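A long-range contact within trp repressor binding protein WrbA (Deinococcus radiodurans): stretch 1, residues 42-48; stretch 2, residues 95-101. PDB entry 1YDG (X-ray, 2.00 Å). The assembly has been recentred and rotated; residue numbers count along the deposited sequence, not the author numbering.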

# COMPACT_ATOMS: atom_id res chain seq x y z
N LYS B 42 26.16 -3.47 -5.24
CA LYS B 42 25.72 -2.29 -4.51
C LYS B 42 25.06 -1.29 -5.44
O LYS B 42 25.43 -1.15 -6.63
CB LYS B 42 26.89 -1.65 -3.74
CG LYS B 42 27.90 -0.97 -4.63
CD LYS B 42 29.13 -0.46 -3.88
CE LYS B 42 30.11 0.22 -4.87
NZ LYS B 42 31.53 0.15 -4.42
N VAL B 43 24.10 -0.56 -4.90
CA VAL B 43 23.46 0.52 -5.62
C VAL B 43 24.35 1.77 -5.55
O VAL B 43 24.77 2.20 -4.47
CB VAL B 43 22.03 0.82 -5.05
CG1 VAL B 43 21.46 2.10 -5.62
CG2 VAL B 43 21.07 -0.35 -5.31
N ARG B 44 24.57 2.37 -6.70
CA ARG B 44 25.33 3.61 -6.81
C ARG B 44 24.86 4.67 -5.82
O ARG B 44 23.66 4.95 -5.68
CB ARG B 44 25.25 4.20 -8.22
CG ARG B 44 26.17 5.39 -8.42
CD ARG B 44 25.99 6.07 -9.75
NE ARG B 44 26.59 5.27 -10.81
CZ ARG B 44 26.93 5.74 -12.02
NH1 ARG B 44 26.71 7.01 -12.35
NH2 ARG B 44 27.48 4.91 -12.92
N GLU B 45 25.85 5.26 -5.15
CA GLU B 45 25.63 6.31 -4.19
C GLU B 45 25.50 7.63 -4.93
O GLU B 45 26.38 8.01 -5.71
CB GLU B 45 26.80 6.35 -3.20
CG GLU B 45 26.71 7.42 -2.17
CD GLU B 45 25.44 7.29 -1.36
OE1 GLU B 45 24.48 8.03 -1.67
OE2 GLU B 45 25.39 6.42 -0.48
N THR B 46 24.41 8.33 -4.68
CA THR B 46 24.18 9.62 -5.29
C THR B 46 24.42 10.80 -4.34
O THR B 46 24.54 11.94 -4.80
CB THR B 46 22.74 9.72 -5.82
OG1 THR B 46 21.83 9.51 -4.73
CG2 THR B 46 22.48 8.65 -6.87
N ALA B 47 24.46 10.54 -3.03
CA ALA B 47 24.62 11.63 -2.05
C ALA B 47 25.85 12.49 -2.35
O ALA B 47 26.89 11.97 -2.73
CB ALA B 47 24.71 11.09 -0.65
N PRO B 48 25.73 13.82 -2.17
CA PRO B 48 26.93 14.66 -2.30
C PRO B 48 27.96 14.28 -1.23
O PRO B 48 27.57 13.86 -0.14
CB PRO B 48 26.42 16.09 -2.11
CG PRO B 48 24.93 16.02 -1.99
CD PRO B 48 24.52 14.60 -1.81
N SER B 95 16.03 7.15 -2.40
CA SER B 95 16.17 7.71 -3.75
C SER B 95 17.27 6.98 -4.54
O SER B 95 17.17 6.85 -5.75
CB SER B 95 16.46 9.21 -3.71
OG SER B 95 17.65 9.49 -3.00
N GLN B 96 18.29 6.48 -3.85
CA GLN B 96 19.40 5.81 -4.52
C GLN B 96 18.89 4.52 -5.18
O GLN B 96 19.20 4.23 -6.35
CB GLN B 96 20.55 5.53 -3.55
CG GLN B 96 21.30 6.79 -3.04
CD GLN B 96 20.79 7.32 -1.70
OE1 GLN B 96 19.62 7.14 -1.34
NE2 GLN B 96 21.68 7.98 -0.95
N MET B 97 18.07 3.77 -4.46
CA MET B 97 17.46 2.58 -5.00
C MET B 97 16.49 2.96 -6.11
O MET B 97 16.53 2.37 -7.19
CB MET B 97 16.77 1.78 -3.90
CG MET B 97 15.95 0.56 -4.39
SD MET B 97 16.89 -0.72 -5.22
CE MET B 97 17.68 -1.65 -3.91
N ARG B 98 15.63 3.94 -5.87
CA ARG B 98 14.72 4.39 -6.94
C ARG B 98 15.49 4.88 -8.18
O ARG B 98 15.03 4.68 -9.28
CB ARG B 98 13.76 5.47 -6.48
CG ARG B 98 12.83 5.09 -5.32
CD ARG B 98 12.07 3.80 -5.51
NE ARG B 98 11.28 3.74 -6.74
CZ ARG B 98 10.34 2.84 -7.00
NH1 ARG B 98 10.01 1.91 -6.10
NH2 ARG B 98 9.69 2.88 -8.16
N ALA B 99 16.61 5.55 -7.99
CA ALA B 99 17.42 6.01 -9.14
C ALA B 99 17.85 4.83 -9.98
O ALA B 99 17.80 4.90 -11.20
CB ALA B 99 18.62 6.80 -8.69
N PHE B 100 18.26 3.74 -9.31
CA PHE B 100 18.61 2.51 -9.99
C PHE B 100 17.42 1.95 -10.75
O PHE B 100 17.51 1.62 -11.91
CB PHE B 100 19.12 1.44 -9.01
CG PHE B 100 19.37 0.13 -9.67
CD1 PHE B 100 20.34 0.02 -10.67
CD2 PHE B 100 18.61 -0.97 -9.36
CE1 PHE B 100 20.55 -1.20 -11.32
CE2 PHE B 100 18.80 -2.16 -10.00
CZ PHE B 100 19.77 -2.28 -10.99
N ILE B 101 16.29 1.83 -10.05
CA ILE B 101 15.04 1.36 -10.66
C ILE B 101 14.70 2.18 -11.92
O ILE B 101 14.31 1.62 -12.95
CB ILE B 101 13.89 1.38 -9.61
CG1 ILE B 101 14.08 0.25 -8.60
CG2 ILE B 101 12.53 1.30 -10.29
CD1 ILE B 101 13.24 0.38 -7.34
O HOH W 1 21.68 4.92 -7.47

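How does an irregular segment settle against a helix? Residues 95-101 are helical, while most of 42-48 is loop that packs against it, and the two come close at two places: the CA atoms of Val43 and Met97 lie 6.4 Å apart, those of Thr46 and Gln96 6.2 Å. The contact is modest, burying 314 Å² in all, and Gln96, Val43 and Thr46 supply most of it.

What makes Gln96 the centre of the contact? Its CA-to-CB bond points toward the loop, and its amide reaches Glu45, where Gln96 NE2 donates a hydrogen bond to Glu45 OE1 at 2.9 Å with a nearly straight angle of 168°. Glu45 starts away from the helix, but its side chain bends back through a p chi2. Glu45 OE1 also accepts a hydrogen bond from Ala47 N at 2.9 Å, so one carboxylate oxygen ties the loop to itself and also holds the glutamine.

What does Val43 contribute? Buried, with its CA-to-CB bond toward the helix, it offers two methyl groups to apolar neighbours: CG2 lies 3.9 Å from Met97 CE, and CG1 lies 4.2 Å from Phe100 CB. Val43 CG1 also sits 3.2 Å from Gln96 O, a close approach of a methyl to a carbonyl already accepting the helical hydrogen bond from Phe100 N at 3.1 Å.

How do the remaining loop atoms complete the fit? The CA-to-CB bond of Thr46 is also toward the helix, its OG1 resting 3.2 Å from Gln96 CG, a packing contact because that carbon is no hydrogen-bonding partner. A water joins the two backbones by donating to both carbonyls, 2.7 Å from its O to Arg44 O and 2.8 Å from its O to Gln96 O, bridging two acceptors that could not bond each other directly.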